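Local coordinates for beta-d-glucoside glucohydrolase (PDB 3ZZ1), which probably hydrolyses terminal, non-reducing beta-D-glucosyl residues, releasing beta-D-glucose, as a secreted family 3 beta-glucosidase of cellulose breakdown, at residues T73-G78 against G98-A103; Q143-I148 against A190-A195; G147-G152 against N196-M201; G152-A157 against L293-L298. All coordinates share one frame; numbering follows the deposited sequence. Where two conformers were deposited one is given.

Contact 1. Residues T73-G78 against G98-A103; sequences TAFTPG and GEEVKA
Glu100 reaches out from helix 87-103 and grips Thr73 with both carboxylate oxygens. Thr73 N gives its hydrogen to OE1 of Glu100 at 2.8 Å, and the bond is nearly straight at 168°. Thr73 OG1 donates to OE2 of Glu100 at 2.6 Å. Each oxygen uses its syn lone pair, so the threonine sits across the mouth of the carboxylate. The Thr73 hydroxyl lies beside its own backbone N (chi1 -61°), which turns both donors to the same acceptor group. The two side chains cross at about a right angle. A water adds a third link: it donates to Thr73 O and to OE1 of Glu100, the latter at 2.6 Å.

Phe75 flanks these bonds. Its CE1 lies 3.9 Å from CD of Glu100, and ring and carboxylate planes are 59° apart. Thr73 CG2 rests over the centre of one face of the same ring, 3.8 Å above its plane, while the water sits at the ring edge. Glu100 OE2 also binds His319, which Glu99 holds at its other nitrogen; this pairing may favour a charged imidazole. An alanine in place of Glu100 would probably leave the buried N-H and hydroxyl of Thr73 without their acceptors and let the loop shift.

Next along the loop, Ala74 bonds to Ser507 and Gln508 of the C-terminal family 3 domain. The arrangement is a bidentate carboxylate-to-threonine contact, buried between a loop that follows a strand and a helix of the TIM-barrel-like N-terminal domain.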
# COMPACT_ATOMS: atom_id res chain seq x y z
N THR A 73 -5.82 17.41 0.94
CA THR A 73 -5.56 16.60 2.12
C THR A 73 -4.34 15.71 1.87
O THR A 73 -4.16 15.18 0.78
CB THR A 73 -6.80 15.74 2.47
OG1 THR A 73 -7.92 16.60 2.76
CG2 THR A 73 -6.54 14.84 3.68
N ALA A 74 -3.51 15.59 2.90
CA ALA A 74 -2.46 14.58 2.94
C ALA A 74 -3.00 13.35 3.64
O ALA A 74 -3.05 13.29 4.88
CB ALA A 74 -1.24 15.12 3.66
N PHE A 75 -3.44 12.36 2.86
CA PHE A 75 -3.97 11.13 3.43
C PHE A 75 -2.83 10.28 3.99
O PHE A 75 -1.66 10.50 3.65
CB PHE A 75 -4.80 10.36 2.41
CG PHE A 75 -6.07 11.06 2.01
CD1 PHE A 75 -6.08 11.98 0.96
CD2 PHE A 75 -7.26 10.82 2.70
CE1 PHE A 75 -7.25 12.63 0.59
CE2 PHE A 75 -8.44 11.47 2.34
CZ PHE A 75 -8.44 12.38 1.28
N THR A 76 -3.17 9.34 4.86
CA THR A 76 -2.19 8.41 5.39
C THR A 76 -1.65 7.58 4.23
O THR A 76 -2.37 7.34 3.26
CB THR A 76 -2.79 7.46 6.44
OG1 THR A 76 -3.81 6.64 5.82
CG2 THR A 76 -3.40 8.24 7.60
N PRO A 77 -0.36 7.17 4.30
CA PRO A 77 0.16 6.17 3.38
C PRO A 77 -0.69 4.90 3.37
O PRO A 77 -1.37 4.60 4.36
CB PRO A 77 1.53 5.86 3.97
CG PRO A 77 1.96 7.15 4.57
CD PRO A 77 0.71 7.78 5.12
N GLY A 78 -0.65 4.17 2.27
CA GLY A 78 -1.35 2.90 2.15
C GLY A 78 -1.07 1.91 3.27
O GLY A 78 -1.96 1.16 3.67
N GLY A 98 -10.37 10.28 -4.47
CA GLY A 98 -11.09 10.48 -5.72
C GLY A 98 -11.76 11.84 -5.79
O GLY A 98 -11.62 12.56 -6.79
N GLU A 99 -12.47 12.20 -4.73
CA GLU A 99 -13.17 13.49 -4.64
C GLU A 99 -12.23 14.68 -4.83
O GLU A 99 -12.55 15.61 -5.58
CB GLU A 99 -13.92 13.61 -3.31
CG GLU A 99 -15.25 12.86 -3.29
CD GLU A 99 -15.92 12.85 -1.93
OE1 GLU A 99 -15.59 13.71 -1.09
OE2 GLU A 99 -16.79 11.99 -1.71
N GLU A 100 -11.08 14.63 -4.17
CA GLU A 100 -10.10 15.71 -4.23
C GLU A 100 -9.42 15.80 -5.59
O GLU A 100 -9.17 16.89 -6.10
CB GLU A 100 -9.05 15.57 -3.12
CG GLU A 100 -9.68 15.57 -1.73
CD GLU A 100 -8.76 16.07 -0.63
OE1 GLU A 100 -7.57 16.34 -0.91
OE2 GLU A 100 -9.23 16.18 0.52
N VAL A 101 -9.14 14.64 -6.18
CA VAL A 101 -8.52 14.56 -7.51
C VAL A 101 -9.42 15.18 -8.58
O VAL A 101 -8.97 16.03 -9.36
CB VAL A 101 -8.13 13.11 -7.87
CG1 VAL A 101 -7.59 13.02 -9.29
CG2 VAL A 101 -7.08 12.58 -6.89
N LYS A 102 -10.70 14.78 -8.61
CA LYS A 102 -11.67 15.32 -9.56
C LYS A 102 -11.87 16.81 -9.31
O LYS A 102 -11.88 17.61 -10.26
CB LYS A 102 -13.00 14.57 -9.46
CG LYS A 102 -14.04 14.99 -10.49
CD LYS A 102 -15.11 13.92 -10.64
CE LYS A 102 -16.25 14.39 -11.53
NZ LYS A 102 -17.16 15.33 -10.82
N ALA A 103 -12.02 17.18 -8.04
CA ALA A 103 -12.23 18.58 -7.66
C ALA A 103 -11.06 19.47 -8.10
O ALA A 103 -11.23 20.67 -8.29
CB ALA A 103 -12.49 18.70 -6.17
O HOH W 1 -5.50 15.03 -1.76

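Contact 2. Residues Q143-I148 against A190-A195; sequences QTINGI and ADAVQA
This is a small, buried, apolar contact between helix 134-150 and the C-terminal end of helix 178-194, on the outer layer of the TIM-barrel-like domain. Ile145 carries it from one side, and Ala192 and Ala195 receive it on the other. The isoleucine spreads its two branches over the alanines. Its CD1 reaches the methyl of Ala192, with 3.6 Å between CD1 and CB, and also lies near the Ala192 CA. Its CG2 turns to Ala195, 3.9 Å from CB of that residue and 3.7 Å from its carbonyl O. CG2 stands anti to the backbone N, while CG1 lies beside it (chi1 -76°), and this sends the branches to separate partners.

Ala192 lies in the last turn and Ala195, three residues on, is the first residue past the helix. Their short side chains let the isoleucine come close to the backbone. The pattern belongs to an alpha/beta barrel, where neighbouring helices pack on each other and on the strands inside them. Here Ile145 also lies on Ala155, and Ala192 on Ala157, both of strand 154-160. An alanine in place of Ile145 would probably remove the CD1 and CG2 contacts, opening a gap between the helices beside Ala192 and Ala195.

On another side of helix 178-194, Asp191 forms salt bridges to Arg672 and Arg674, linking this helix to the fibronectin type III-like domain.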
# COMPACT_ATOMS: atom_id res chain seq x y z
N GLN A 143 -10.57 -2.41 -2.89
CA GLN A 143 -11.39 -1.47 -2.13
C GLN A 143 -11.04 -0.02 -2.45
O GLN A 143 -11.92 0.83 -2.56
CB GLN A 143 -11.29 -1.73 -0.61
CG GLN A 143 -11.90 -3.06 -0.13
CD GLN A 143 -13.43 -3.09 -0.09
OE1 GLN A 143 -14.03 -4.16 -0.05
NE2 GLN A 143 -14.06 -1.91 -0.09
N THR A 144 -9.74 0.26 -2.62
CA THR A 144 -9.25 1.62 -2.87
C THR A 144 -9.65 2.09 -4.27
O THR A 144 -10.02 3.25 -4.46
CB THR A 144 -7.71 1.71 -2.70
OG1 THR A 144 -7.35 1.21 -1.41
CG2 THR A 144 -7.21 3.14 -2.85
N ILE A 145 -9.56 1.18 -5.24
CA ILE A 145 -9.87 1.49 -6.63
C ILE A 145 -11.38 1.66 -6.83
O ILE A 145 -11.80 2.56 -7.54
CB ILE A 145 -9.26 0.43 -7.58
CG1 ILE A 145 -7.75 0.69 -7.71
CG2 ILE A 145 -9.91 0.46 -8.96
CD1 ILE A 145 -6.95 -0.53 -8.09
N ASN A 146 -12.18 0.81 -6.18
CA ASN A 146 -13.63 1.01 -6.13
C ASN A 146 -13.94 2.42 -5.62
O ASN A 146 -14.72 3.15 -6.23
CB ASN A 146 -14.30 -0.05 -5.25
CG ASN A 146 -15.83 0.09 -5.22
OD1 ASN A 146 -16.40 0.57 -4.24
ND2 ASN A 146 -16.48 -0.32 -6.31
N GLY A 147 -13.29 2.80 -4.52
CA GLY A 147 -13.46 4.12 -3.92
C GLY A 147 -13.10 5.26 -4.86
O GLY A 147 -13.93 6.14 -5.10
N ILE A 148 -11.87 5.25 -5.37
CA ILE A 148 -11.40 6.28 -6.29
C ILE A 148 -12.32 6.39 -7.51
O ILE A 148 -12.80 7.48 -7.83
CB ILE A 148 -9.93 6.03 -6.77
CG1 ILE A 148 -8.95 6.10 -5.60
CG2 ILE A 148 -9.52 7.05 -7.85
CD1 ILE A 148 -7.61 5.42 -5.89
N ALA A 190 -4.19 -8.52 -9.99
CA ALA A 190 -5.44 -9.17 -10.42
C ALA A 190 -6.65 -8.61 -9.68
O ALA A 190 -7.69 -8.37 -10.29
CB ALA A 190 -5.35 -10.68 -10.25
N ASP A 191 -6.52 -8.39 -8.38
CA ASP A 191 -7.55 -7.71 -7.61
C ASP A 191 -7.84 -6.33 -8.21
O ASP A 191 -9.00 -5.96 -8.37
CB ASP A 191 -7.14 -7.55 -6.14
CG ASP A 191 -7.18 -8.86 -5.37
OD1 ASP A 191 -6.29 -9.70 -5.61
OD2 ASP A 191 -8.09 -9.04 -4.52
N ALA A 192 -6.78 -5.58 -8.52
CA ALA A 192 -6.91 -4.24 -9.11
C ALA A 192 -7.67 -4.28 -10.43
O ALA A 192 -8.58 -3.49 -10.64
CB ALA A 192 -5.54 -3.58 -9.30
N VAL A 193 -7.29 -5.22 -11.29
CA VAL A 193 -7.93 -5.41 -12.59
C VAL A 193 -9.40 -5.78 -12.39
O VAL A 193 -10.28 -5.19 -13.00
CB VAL A 193 -7.21 -6.50 -13.44
CG1 VAL A 193 -7.96 -6.78 -14.73
CG2 VAL A 193 -5.78 -6.07 -13.75
N GLN A 194 -9.66 -6.75 -11.50
CA GLN A 194 -11.03 -7.19 -11.22
C GLN A 194 -11.89 -6.04 -10.67
O GLN A 194 -13.11 -6.04 -10.82
CB GLN A 194 -11.02 -8.38 -10.25
CG GLN A 194 -12.32 -9.20 -10.23
CD GLN A 194 -13.36 -8.67 -9.25
OE1 GLN A 194 -13.04 -7.93 -8.32
NE2 GLN A 194 -14.61 -9.05 -9.47
N ALA A 195 -11.23 -5.06 -10.06
CA ALA A 195 -11.91 -3.87 -9.54
C ALA A 195 -12.12 -2.85 -10.66
O ALA A 195 -12.56 -1.73 -10.40
CB ALA A 195 -11.10 -3.24 -8.39

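Contact 3. Residues G147-G152 against N196-M201; sequences GIQSVG and NVASVM
The flat group here is the carboxamide of Gln149, which faces the backbone of Asn196 to Ala198 and is probably turned over in the model. Val197 CA lies off one side of the amide plane, 3.6 Å from the Gln149 atom modelled as NE2. The methyl of Ala198 lies off the other side, its CB 3.4 Å from the same Gln149 NE2. Both groups sit beyond that end of the amide rather than over its middle. The extended end of the chain carries OE1 of Gln149 to 2.7 Å from the carbonyl O of Asn196. NE2 of Gln149 comes 2.9 Å from N of Ala198. Like atoms thus face like. With the group turned back, both approaches may be hydrogen bonds. Gln149 CG lies beside its own backbone N (chi1 -58°), which leads the chain out from the helix.

The partner is the turn between a helix and the next strand of the barrel. Helix 178-194 ends in a Schellman motif, with Asn196 at the C-prime position and a positive phi of 64°. There Val197 N bonds to Ala192 O and Asn196 N to Val193 O. The chain then passes into strand 199-202, and Ala198 pairs through its backbone with Tyr232.

Helix 134-150 runs out beside this turn. Ser150 OG donates to Gly147 O at 2.8 Å, one turn back. Gly152 N bonds to Gln149 O, and Gly152 then leaves the helix with positive phi.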
# COMPACT_ATOMS: atom_id res chain seq x y z
N GLY A 147 -13.29 2.80 -4.52
CA GLY A 147 -13.46 4.12 -3.92
C GLY A 147 -13.10 5.26 -4.86
O GLY A 147 -13.93 6.14 -5.10
N ILE A 148 -11.87 5.25 -5.37
CA ILE A 148 -11.40 6.28 -6.29
C ILE A 148 -12.32 6.39 -7.51
O ILE A 148 -12.80 7.48 -7.83
CB ILE A 148 -9.93 6.03 -6.77
CG1 ILE A 148 -8.95 6.10 -5.60
CG2 ILE A 148 -9.52 7.05 -7.85
CD1 ILE A 148 -7.61 5.42 -5.89
N GLN A 149 -12.57 5.26 -8.17
CA GLN A 149 -13.28 5.27 -9.46
C GLN A 149 -14.79 5.49 -9.35
O GLN A 149 -15.43 5.86 -10.34
CB GLN A 149 -12.92 4.04 -10.29
CG GLN A 149 -11.41 3.92 -10.57
CD GLN A 149 -11.06 2.93 -11.67
OE1 GLN A 149 -11.85 2.05 -12.03
NE2 GLN A 149 -9.85 3.06 -12.20
N SER A 150 -15.35 5.31 -8.16
CA SER A 150 -16.77 5.60 -7.94
C SER A 150 -17.05 7.10 -8.10
O SER A 150 -18.19 7.50 -8.36
CB SER A 150 -17.21 5.16 -6.54
OG SER A 150 -16.70 6.06 -5.57
N VAL A 151 -16.00 7.90 -7.93
CA VAL A 151 -16.06 9.36 -8.02
C VAL A 151 -15.94 9.82 -9.47
O VAL A 151 -16.32 10.94 -9.82
CB VAL A 151 -14.95 10.01 -7.15
CG1 VAL A 151 -14.91 11.53 -7.33
CG2 VAL A 151 -15.15 9.65 -5.69
N GLY A 152 -15.41 8.94 -10.33
CA GLY A 152 -15.27 9.25 -11.75
C GLY A 152 -13.85 9.67 -12.07
O GLY A 152 -13.62 10.50 -12.96
N ASN A 196 -11.82 -3.26 -11.89
CA ASN A 196 -11.91 -2.41 -13.09
C ASN A 196 -10.95 -1.22 -13.08
O ASN A 196 -11.31 -0.15 -13.55
CB ASN A 196 -13.35 -1.94 -13.34
CG ASN A 196 -14.29 -3.07 -13.66
OD1 ASN A 196 -13.92 -4.06 -14.30
ND2 ASN A 196 -15.54 -2.94 -13.22
N VAL A 197 -9.74 -1.42 -12.56
CA VAL A 197 -8.74 -0.35 -12.58
C VAL A 197 -8.60 0.12 -14.03
O VAL A 197 -8.67 -0.69 -14.96
CB VAL A 197 -7.38 -0.77 -11.95
CG1 VAL A 197 -6.57 -1.69 -12.87
CG2 VAL A 197 -6.55 0.46 -11.56
N ALA A 198 -8.47 1.43 -14.20
CA ALA A 198 -8.43 2.04 -15.52
C ALA A 198 -7.09 1.81 -16.18
O ALA A 198 -7.01 1.50 -17.38
CB ALA A 198 -8.70 3.53 -15.41
N SER A 199 -6.03 1.93 -15.38
CA SER A 199 -4.67 1.87 -15.87
C SER A 199 -3.73 1.12 -14.93
O SER A 199 -4.03 0.92 -13.75
CB SER A 199 -4.15 3.29 -16.10
OG SER A 199 -2.87 3.27 -16.70
N VAL A 200 -2.60 0.71 -15.49
CA VAL A 200 -1.54 0.04 -14.77
C VAL A 200 -0.25 0.73 -15.22
O VAL A 200 -0.10 1.04 -16.40
CB VAL A 200 -1.50 -1.47 -15.12
CG1 VAL A 200 -0.24 -2.12 -14.59
CG2 VAL A 200 -2.75 -2.18 -14.58
N MET A 201 0.65 0.99 -14.28
CA MET A 201 1.94 1.58 -14.62
C MET A 201 3.04 0.52 -14.56
O MET A 201 3.22 -0.14 -13.53
CB MET A 201 2.26 2.74 -13.67
CG MET A 201 3.60 3.42 -13.93
SD MET A 201 4.15 4.48 -12.56
CE MET A 201 2.93 5.79 -12.61

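Contact 4. Residues G152-A157 against L293-L298; sequences GVQATA and LAAWYL
The contact joins strand 154-160 of the TIM-barrel-like domain to helix 282-298, near the start of the strand. Gln154 is the residue on the strand side. It meets Ala295 and Trp296, which follow each other on the helix. Ala155, next in the strand, turns instead to helix 134-150, as expected when side chains alternate along a strand.

The carboxamide of Gln154 lies flat over the helix surface. The methyl of Ala295 and the backbone N of Trp296 both lie on the same side of its plane. OE1 of Gln154 is 3.5 Å from CB of Ala295, and CD of Gln154 is 3.8 Å from that CB. The other end of the amide passes over the next residue, with NE2 of Gln154 3.7 Å from N of Trp296. This is van der Waals packing of an amide on a helix. The main polar partner of Gln154 is elsewhere: its OE1 bonds to the hydroxyl of Tyr232, which probably helps to fix the rotation of the amide.

Trp296 takes part mainly through its backbone N and CA; of its side chain, CB comes near. Its CG stands anti to the backbone N (chi1 -174°), and the indole leads away from the strand to meet Tyr54 edge-to-face. On the helix itself, CE3 of Trp296 sits over the centre of the Tyr297 ring, 3.9 Å above its plane.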
# COMPACT_ATOMS: atom_id res chain seq x y z
N GLY A 152 -15.41 8.94 -10.33
CA GLY A 152 -15.27 9.25 -11.75
C GLY A 152 -13.85 9.67 -12.07
O GLY A 152 -13.62 10.50 -12.96
N VAL A 153 -12.90 9.09 -11.34
CA VAL A 153 -11.48 9.36 -11.51
C VAL A 153 -10.81 8.07 -11.93
O VAL A 153 -11.21 6.99 -11.49
CB VAL A 153 -10.85 9.88 -10.18
CG1 VAL A 153 -9.33 10.07 -10.31
CG2 VAL A 153 -11.52 11.18 -9.76
N GLN A 154 -9.79 8.17 -12.78
CA GLN A 154 -9.01 7.00 -13.19
C GLN A 154 -7.93 6.67 -12.15
O GLN A 154 -7.15 7.54 -11.76
CB GLN A 154 -8.35 7.21 -14.55
CG GLN A 154 -9.30 7.41 -15.72
CD GLN A 154 -8.59 7.35 -17.06
OE1 GLN A 154 -7.65 6.58 -17.24
NE2 GLN A 154 -9.04 8.17 -18.00
N ALA A 155 -7.89 5.41 -11.71
CA ALA A 155 -6.83 4.93 -10.82
C ALA A 155 -5.75 4.23 -11.62
O ALA A 155 -6.01 3.73 -12.72
CB ALA A 155 -7.41 4.00 -9.76
N THR A 156 -4.54 4.18 -11.07
CA THR A 156 -3.41 3.56 -11.75
C THR A 156 -2.70 2.58 -10.82
O THR A 156 -1.97 2.99 -9.92
CB THR A 156 -2.40 4.61 -12.25
OG1 THR A 156 -3.08 5.54 -13.11
CG2 THR A 156 -1.27 3.96 -13.03
N ALA A 157 -2.93 1.29 -11.04
CA ALA A 157 -2.26 0.24 -10.28
C ALA A 157 -0.78 0.19 -10.66
O ALA A 157 -0.44 -0.10 -11.81
CB ALA A 157 -2.93 -1.11 -10.54
N LEU A 293 -9.08 5.48 -24.34
CA LEU A 293 -10.43 6.06 -24.46
C LEU A 293 -11.48 5.29 -23.66
O LEU A 293 -12.40 5.89 -23.11
CB LEU A 293 -10.86 6.18 -25.92
CG LEU A 293 -10.06 7.11 -26.85
CD1 LEU A 293 -10.71 7.13 -28.22
CD2 LEU A 293 -9.94 8.52 -26.28
N ALA A 294 -11.35 3.97 -23.60
CA ALA A 294 -12.28 3.15 -22.83
C ALA A 294 -12.24 3.49 -21.34
O ALA A 294 -13.27 3.49 -20.69
CB ALA A 294 -12.00 1.67 -23.03
N ALA A 295 -11.05 3.78 -20.83
CA ALA A 295 -10.86 4.15 -19.43
C ALA A 295 -11.53 5.49 -19.13
O ALA A 295 -12.08 5.70 -18.04
CB ALA A 295 -9.37 4.21 -19.09
N TRP A 296 -11.47 6.38 -20.11
CA TRP A 296 -12.08 7.70 -20.06
C TRP A 296 -13.61 7.57 -20.05
O TRP A 296 -14.29 8.22 -19.24
CB TRP A 296 -11.59 8.50 -21.27
CG TRP A 296 -11.99 9.95 -21.35
CD1 TRP A 296 -11.70 10.94 -20.46
CD2 TRP A 296 -12.70 10.57 -22.44
NE1 TRP A 296 -12.22 12.14 -20.91
CE2 TRP A 296 -12.82 11.94 -22.12
CE3 TRP A 296 -13.24 10.10 -23.64
CZ2 TRP A 296 -13.48 12.85 -22.96
CZ3 TRP A 296 -13.89 11.01 -24.48
CH2 TRP A 296 -14.01 12.36 -24.13
N TYR A 297 -14.14 6.72 -20.92
CA TYR A 297 -15.58 6.48 -20.99
C TYR A 297 -16.10 5.71 -19.78
O TYR A 297 -17.21 5.98 -19.31
CB TYR A 297 -15.96 5.74 -22.27
CG TYR A 297 -15.96 6.61 -23.51
CD1 TYR A 297 -16.87 7.66 -23.64
CD2 TYR A 297 -15.08 6.37 -24.56
CE1 TYR A 297 -16.88 8.47 -24.78
CE2 TYR A 297 -15.09 7.17 -25.70
CZ TYR A 297 -15.99 8.22 -25.80
OH TYR A 297 -16.00 9.01 -26.94
N LEU A 298 -15.29 4.77 -19.29
CA LEU A 298 -15.62 3.95 -18.12
C LEU A 298 -15.86 4.79 -16.88
O LEU A 298 -16.76 4.49 -16.09
CB LEU A 298 -14.49 2.93 -17.85
CG LEU A 298 -14.60 2.00 -16.63
CD1 LEU A 298 -15.53 0.84 -16.88
CD2 LEU A 298 -13.23 1.50 -16.21

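In the fold
All four contacts lie in the N-terminal family 3 range. Contact 1 closes first along the chain, before the others open. Contacts 2 and 3 start from helix 134-150 and share Gly147 and Ile148; their centres are about 7 Å apart. Contact 4 begins at Gly152, where contact 3's first segment ends, and the two centres are about 5 Å apart. Strands 154-160 and 199-202 are parallel neighbours in one sheet, probably bonded there through Ala157 and Met201. Contact 1 lies about 13 Å from contact 3, centre to centre, but Val151 and Val153 pack on its helix 87-103. Contacts 2 and 3 join neighbouring helix and strand units; contact 4 brings in the distant helix 282-298.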